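Local coordinates for protein AxyAgu115A (PDB 6NPS) that probably hydrolyses glycosidic bonds as a family GH115 alpha-glucuronidase, removing glucuronic acid side groups from xylans such as arabinoglucuronoxylan, at residues A[518-522]-A[523-527]; A[581-584]-A[585-589]. The protein carries 3 engineered substitutions. All coordinates share one frame; numbering follows the deposited sequence.

Both contacts are local, and they lie against each other, with centres about 10 Å apart. Contact 1 spans the end of helix 500-519 and the turn after it; it is partly buried, and its chemistry is mainly polar: an arginine gripping a backbone carbonyl, turn hydrogen bonds and two bridging waters. Contact 2, residues 581-589 within helix 564-596, is buried, and joins helical hydrogen bonds to apolar and Met-aromatic packing. The two meet directly: R520 O probably accepts a hydrogen bond from Q582 NE2 at 3.0 Å, and the six-membered part of the W585 ring packs against N526 OD1 and V527 N. The turn after helix 500-519 thus lies along helix 564-596.

Contact 1. Residues A[518-522]-A[523-527]; sequences HNRRP and EAMNV
R520 reaches the 523-527 segment through its guanidinium edge: NE donates to A524 O at 3.0 Å with a nearly straight N-H...O angle of 170°. The oxygen lies within 4° of the guanidinium plane, whereas NE sits well above the carbonyl plane of A524, so the bond does not follow a lone pair. Water 1 donates to the same A524 O and accepts a long bond from R520 NH2, so that A524 O and the water close a ring with NE, CZ and NH2. With CG anti to the backbone N (chi1 -174°) and a bend at chi2, the arginine chain passes M525, where its CG lies 3.8 Å from M525 SD.

Next to this bond the backbone forms a type I beta-turn, P522 to M525. M525 N donates to P522 O at 3.1 Å, and A524 N makes a weak bond to R521 O. Water 2 donates to both P522 O, at 2.7 Å, and M525 O, tying the start of the turn to its exit. E523 folds its carboxylate back toward the proline ring, OE1 standing 3.7 Å from P522 CB, while OE2 accepts from the backbone N of E421.

In the next shell, R520 NH1 bonds Y957 OH, and R521 is held by S425 and by a cation-pi contact with Y420. The turn thus redirects the chain as it leaves helix 500-519: P522 and M525 rest on N578 and Q582 of helix 564-596, while R520 and A524 touch I911 of helix 904-912.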
ATOM      1  N   HIS A 518      -9.890 -11.995  21.953  1.00 32.50           N
ATOM      2  CA  HIS A 518      -9.651 -10.879  22.777  1.00 33.36           C
ATOM      3  C   HIS A 518      -8.423 -10.120  22.389  1.00 33.13           C
ATOM      4  O   HIS A 518      -8.310  -9.016  22.690  1.00 32.65           O
ATOM      5  CB  HIS A 518      -9.824 -11.214  24.250  1.00 32.72           C
ATOM      6  CG  HIS A 518      -8.575 -11.190  25.035  1.00 39.05           C
ATOM      7  ND1 HIS A 518      -7.533 -12.027  24.776  1.00 36.95           N
ATOM      8  CD2 HIS A 518      -8.209 -10.443  26.095  1.00 39.90           C
ATOM      9  CE1 HIS A 518      -6.567 -11.785  25.630  1.00 41.12           C
ATOM     10  NE2 HIS A 518      -6.954 -10.828  26.440  1.00 42.36           N
ATOM     11  N   ASN A 519      -7.502 -10.746  21.720  1.00 31.20           N
ATOM     12  CA  ASN A 519      -6.288 -10.064  21.269  1.00 32.83           C
ATOM     13  C   ASN A 519      -6.562  -9.110  20.102  1.00 30.50           C
ATOM     14  O   ASN A 519      -5.837  -8.113  19.939  1.00 31.94           O
ATOM     15  CB  ASN A 519      -5.217 -11.087  20.860  1.00 34.00           C
ATOM     16  CG  ASN A 519      -4.498 -11.647  22.058  1.00 41.39           C
ATOM     17  OD1 ASN A 519      -4.690 -11.140  23.167  1.00 36.61           O
ATOM     18  ND2 ASN A 519      -3.640 -12.676  21.855  1.00 38.00           N
ATOM     19  N   ARG A 520      -7.563  -9.410  19.266  1.00 29.89           N
ATOM     20  CA  ARG A 520      -8.000  -8.468  18.214  1.00 28.04           C
ATOM     21  C   ARG A 520      -9.433  -8.845  17.896  1.00 33.19           C
ATOM     22  O   ARG A 520      -9.657  -9.894  17.276  1.00 35.47           O
ATOM     23  CB  ARG A 520      -7.128  -8.591  16.975  1.00 27.83           C
ATOM     24  CG  ARG A 520      -7.416  -7.555  15.882  1.00 28.78           C
ATOM     25  CD  ARG A 520      -7.045  -6.185  16.455  1.00 29.40           C
ATOM     26  NE  ARG A 520      -7.002  -5.192  15.437  1.00 32.48           N
ATOM     27  CZ  ARG A 520      -6.197  -4.146  15.414  1.00 32.33           C
ATOM     28  NH1 ARG A 520      -5.300  -3.942  16.372  1.00 29.40           N
ATOM     29  NH2 ARG A 520      -6.295  -3.311  14.400  1.00 33.73           N
ATOM     30  N   ARG A 521     -10.407  -8.012  18.318  1.00 29.46           N
ATOM     31  CA  ARG A 521     -11.798  -8.408  18.190  1.00 30.17           C
ATOM     32  C   ARG A 521     -12.185  -8.505  16.702  1.00 32.07           C
ATOM     33  O   ARG A 521     -11.551  -7.887  15.838  1.00 30.97           O
ATOM     34  CB  ARG A 521     -12.673  -7.403  18.941  1.00 31.81           C
ATOM     35  CG  ARG A 521     -12.414  -7.399  20.464  1.00 31.20           C
ATOM     36  CD  ARG A 521     -13.551  -6.629  21.130  1.00 34.81           C
ATOM     37  NE  ARG A 521     -13.255  -6.104  22.462  1.00 38.59           N
ATOM     38  CZ  ARG A 521     -13.603  -6.704  23.601  1.00 38.88           C
ATOM     39  NH1 ARG A 521     -14.228  -7.888  23.574  1.00 34.53           N
ATOM     40  NH2 ARG A 521     -13.334  -6.127  24.765  1.00 41.47           N
ATOM     41  N   PRO A 522     -13.184  -9.326  16.379  1.00 32.01           N
ATOM     42  CA  PRO A 522     -13.430  -9.710  14.968  1.00 34.00           C
ATOM     43  C   PRO A 522     -13.544  -8.566  13.966  1.00 32.12           C
ATOM     44  O   PRO A 522     -12.882  -8.607  12.922  1.00 32.08           O
ATOM     45  CB  PRO A 522     -14.763 -10.465  15.074  1.00 35.34           C
ATOM     46  CG  PRO A 522     -14.749 -11.057  16.411  1.00 39.27           C
ATOM     47  CD  PRO A 522     -13.945 -10.179  17.316  1.00 34.47           C
ATOM     48  N   GLU A 523     -14.417  -7.583  14.222  1.00 28.05           N
ATOM     49  CA  GLU A 523     -14.641  -6.506  13.267  1.00 31.67           C
ATOM     50  C   GLU A 523     -13.373  -5.692  13.046  1.00 32.88           C
ATOM     51  O   GLU A 523     -13.186  -5.098  11.975  1.00 28.74           O
ATOM     52  CB  GLU A 523     -15.783  -5.590  13.773  1.00 33.49           C
ATOM     53  CG  GLU A 523     -17.152  -6.264  13.840  1.00 36.28           C
ATOM     54  CD  GLU A 523     -17.487  -6.911  15.221  1.00 42.32           C
ATOM     55  OE1 GLU A 523     -16.529  -7.353  15.955  1.00 38.67           O
ATOM     56  OE2 GLU A 523     -18.726  -6.977  15.548  1.00 40.24           O
ATOM     57  N   ALA A 524     -12.509  -5.632  14.054  1.00 26.61           N
ATOM     58  CA  ALA A 524     -11.258  -4.894  13.973  1.00 31.08           C
ATOM     59  C   ALA A 524     -10.108  -5.725  13.392  1.00 26.32           C
ATOM     60  O   ALA A 524      -9.012  -5.203  13.240  1.00 29.34           O
ATOM     61  CB  ALA A 524     -10.844  -4.410  15.378  1.00 30.86           C
ATOM     62  N   MET A 525     -10.288  -7.021  13.216  1.00 26.30           N
ATOM     63  CA  MET A 525      -9.216  -7.835  12.642  1.00 27.61           C
ATOM     64  C   MET A 525      -9.096  -7.514  11.154  1.00 30.89           C
ATOM     65  O   MET A 525     -10.078  -7.171  10.484  1.00 29.68           O
ATOM     66  CB  MET A 525      -9.514  -9.313  12.898  1.00 30.81           C
ATOM     67  CG  MET A 525      -8.373 -10.331  12.571  1.00 33.00           C
ATOM     68  SD  MET A 525      -6.676  -9.887  13.026  1.00 34.09           S
ATOM     69  CE  MET A 525      -5.817 -11.235  12.227  1.00 35.36           C
ATOM     70  N   ASN A 526      -7.863  -7.483  10.652  1.00 30.52           N
ATOM     71  CA  ASN A 526      -7.668  -7.060   9.284  1.00 26.55           C
ATOM     72  C   ASN A 526      -6.281  -7.489   8.838  1.00 29.01           C
ATOM     73  O   ASN A 526      -5.551  -8.157   9.565  1.00 27.19           O
ATOM     74  CB  ASN A 526      -7.819  -5.544   9.124  1.00 26.30           C
ATOM     75  CG  ASN A 526      -8.384  -5.163   7.758  1.00 33.75           C
ATOM     76  OD1 ASN A 526      -7.757  -5.416   6.712  1.00 39.69           O
ATOM     77  ND2 ASN A 526      -9.604  -4.608   7.750  1.00 31.29           N
ATOM     78  N   VAL A 527      -5.926  -7.089   7.628  1.00 27.36           N
ATOM     79  CA  VAL A 527      -4.639  -7.497   7.098  1.00 31.73           C
ATOM     80  C   VAL A 527      -3.529  -6.666   7.736  1.00 32.40           C
ATOM     81  O   VAL A 527      -3.710  -5.481   8.044  1.00 31.05           O
ATOM     82  CB  VAL A 527      -4.672  -7.361   5.565  1.00 31.95           C
ATOM     83  CG1 VAL A 527      -4.693  -5.905   5.180  1.00 35.01           C
ATOM     84  CG2 VAL A 527      -3.490  -8.068   4.976  1.00 34.69           C
TER
HETATM   85  O   HOH W   1      -8.397  -2.720  11.937  1.00 56.69           O
HETATM   86  O   HOH W   2     -12.682  -8.274  10.282  1.00 26.86           O

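Contact 2. Residues A[581-584]-A[585-589]; sequences LQKM and WLLNG
M584 lays its terminal methyl over one face of the W585 indole, a Met-aromatic contact between consecutive residues of helix 564-596. CE stands 3.9 Å from the centroid of the five-membered ring and 22° off its normal, the geometry of a CH-pi contact; SD is farther above the same ring. The M584 chain runs extended until chi3 (74°), where the bend turns CE back over the indole. L581, one helical turn earlier, meets the ring at its edge, with CD2 in the plane and 3.7 Å from W585 CD1. With an alanine at W585, the M584 methyl and L581 CD2 would probably lose the indole face and edge they pack on, leaving a gap between them.

The backbone keeps the i to i+4 bonds of an alpha-helix: L586 N bonds Q582 O, and L587 N bonds K583 O at 2.8 Å with an angle of 173°, though W585 N to L581 O is weak. M584 also packs on V609, C612 and L613 of helix 601-629, while L586 faces T538 and L541 of helix 537-558. K583 and L587 run side by side, K583 CG lying 3.7 Å from L587 CD1.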
ATOM      1  N   LEU A 581     -12.379 -16.437  10.877  1.00 28.13           N
ATOM      2  CA  LEU A 581     -12.185 -15.042  10.481  1.00 28.19           C
ATOM      3  C   LEU A 581     -10.743 -14.588  10.721  1.00 27.83           C
ATOM      4  O   LEU A 581     -10.172 -13.865   9.889  1.00 29.12           O
ATOM      5  CB  LEU A 581     -13.130 -14.155  11.290  1.00 26.41           C
ATOM      6  CG  LEU A 581     -13.040 -12.663  10.937  1.00 35.94           C
ATOM      7  CD1 LEU A 581     -14.434 -12.105  11.164  1.00 39.10           C
ATOM      8  CD2 LEU A 581     -12.064 -11.938  11.870  1.00 32.43           C
ATOM      9  N   GLN A 582     -10.160 -14.945  11.880  1.00 26.37           N
ATOM     10  CA  GLN A 582      -8.751 -14.626  12.132  1.00 28.40           C
ATOM     11  C   GLN A 582      -7.865 -15.252  11.048  1.00 28.99           C
ATOM     12  O   GLN A 582      -7.008 -14.585  10.461  1.00 25.34           O
ATOM     13  CB  GLN A 582      -8.319 -15.129  13.505  1.00 26.87           C
ATOM     14  CG  GLN A 582      -9.093 -14.569  14.679  1.00 29.46           C
ATOM     15  CD  GLN A 582      -8.521 -13.259  15.166  1.00 33.73           C
ATOM     16  OE1 GLN A 582      -7.322 -13.013  15.029  1.00 35.20           O
ATOM     17  NE2 GLN A 582      -9.374 -12.401  15.723  1.00 32.28           N
ATOM     18  N   LYS A 583      -8.097 -16.531  10.751  1.00 28.58           N
ATOM     19  CA  LYS A 583      -7.293 -17.243   9.760  1.00 28.94           C
ATOM     20  C   LYS A 583      -7.361 -16.570   8.402  1.00 30.94           C
ATOM     21  O   LYS A 583      -6.344 -16.435   7.705  1.00 30.33           O
ATOM     22  CB  LYS A 583      -7.786 -18.675   9.672  1.00 26.96           C
ATOM     23  CG  LYS A 583      -7.165 -19.534   8.568  1.00 31.00           C
ATOM     24  CD  LYS A 583      -7.794 -20.938   8.671  1.00 35.42           C
ATOM     25  CE  LYS A 583      -7.350 -21.892   7.555  1.00 41.30           C
ATOM     26  NZ  LYS A 583      -8.302 -23.074   7.617  1.00 45.56           N
ATOM     27  N   MET A 584      -8.563 -16.174   7.997  1.00 27.00           N
ATOM     28  CA  MET A 584      -8.758 -15.516   6.715  1.00 30.67           C
ATOM     29  C   MET A 584      -7.846 -14.316   6.579  1.00 30.82           C
ATOM     30  O   MET A 584      -7.194 -14.132   5.549  1.00 29.46           O
ATOM     31  CB  MET A 584     -10.212 -15.070   6.566  1.00 30.43           C
ATOM     32  CG  MET A 584     -10.470 -14.318   5.253  1.00 30.12           C
ATOM     33  SD  MET A 584     -12.226 -13.802   5.178  1.00 35.13           S
ATOM     34  CE  MET A 584     -12.226 -12.467   6.360  1.00 32.61           C
ATOM     35  N   TRP A 585      -7.819 -13.468   7.605  1.00 26.60           N
ATOM     36  CA  TRP A 585      -7.016 -12.251   7.543  1.00 25.17           C
ATOM     37  C   TRP A 585      -5.523 -12.535   7.629  1.00 24.08           C
ATOM     38  O   TRP A 585      -4.724 -11.815   7.031  1.00 27.55           O
ATOM     39  CB  TRP A 585      -7.429 -11.308   8.663  1.00 26.10           C
ATOM     40  CG  TRP A 585      -8.753 -10.613   8.378  1.00 28.33           C
ATOM     41  CD1 TRP A 585      -9.907 -10.728   9.098  1.00 26.47           C
ATOM     42  CD2 TRP A 585      -9.014  -9.685   7.326  1.00 25.46           C
ATOM     43  NE1 TRP A 585     -10.879  -9.917   8.556  1.00 25.49           N
ATOM     44  CE2 TRP A 585     -10.361  -9.269   7.463  1.00 25.16           C
ATOM     45  CE3 TRP A 585      -8.229  -9.159   6.272  1.00 27.24           C
ATOM     46  CZ2 TRP A 585     -10.962  -8.348   6.594  1.00 24.59           C
ATOM     47  CZ3 TRP A 585      -8.822  -8.251   5.404  1.00 29.71           C
ATOM     48  CH2 TRP A 585     -10.182  -7.842   5.576  1.00 32.22           C
ATOM     49  N   LEU A 586      -5.125 -13.498   8.462  1.00 27.32           N
ATOM     50  CA  LEU A 586      -3.728 -13.876   8.566  1.00 26.93           C
ATOM     51  C   LEU A 586      -3.214 -14.437   7.240  1.00 26.24           C
ATOM     52  O   LEU A 586      -2.114 -14.082   6.807  1.00 27.19           O
ATOM     53  CB  LEU A 586      -3.547 -14.893   9.690  1.00 28.91           C
ATOM     54  CG  LEU A 586      -3.806 -14.333  11.090  1.00 30.90           C
ATOM     55  CD1 LEU A 586      -3.862 -15.502  12.058  1.00 28.68           C
ATOM     56  CD2 LEU A 586      -2.740 -13.394  11.478  1.00 27.78           C
ATOM     57  N   LEU A 587      -3.998 -15.304   6.585  1.00 26.67           N
ATOM     58  CA  LEU A 587      -3.643 -15.767   5.234  1.00 27.87           C
ATOM     59  C   LEU A 587      -3.600 -14.627   4.229  1.00 28.26           C
ATOM     60  O   LEU A 587      -2.786 -14.641   3.291  1.00 24.20           O
ATOM     61  CB  LEU A 587      -4.642 -16.849   4.765  1.00 25.37           C
ATOM     62  CG  LEU A 587      -4.576 -18.165   5.526  1.00 28.42           C
ATOM     63  CD1 LEU A 587      -5.772 -18.986   5.155  1.00 33.60           C
ATOM     64  CD2 LEU A 587      -3.238 -19.008   5.180  1.00 30.02           C
ATOM     65  N   ASN A 588      -4.529 -13.665   4.339  1.00 26.58           N
ATOM     66  CA  ASN A 588      -4.503 -12.515   3.446  1.00 26.39           C
ATOM     67  C   ASN A 588      -3.202 -11.728   3.619  1.00 26.18           C
ATOM     68  O   ASN A 588      -2.642 -11.206   2.637  1.00 28.08           O
ATOM     69  CB  ASN A 588      -5.752 -11.631   3.719  1.00 25.73           C
ATOM     70  CG  ASN A 588      -5.911 -10.469   2.743  1.00 33.75           C
ATOM     71  OD1 ASN A 588      -6.507  -9.445   3.103  1.00 34.19           O
ATOM     72  ND2 ASN A 588      -5.444 -10.627   1.504  1.00 33.97           N
ATOM     73  N   GLY A 589      -2.729 -11.600   4.858  1.00 26.93           N
ATOM     74  CA  GLY A 589      -1.431 -10.975   5.083  1.00 27.43           C
ATOM     75  C   GLY A 589      -0.286 -11.722   4.401  1.00 28.87           C
ATOM     76  O   GLY A 589       0.573 -11.104   3.777  1.00 25.35           O
TER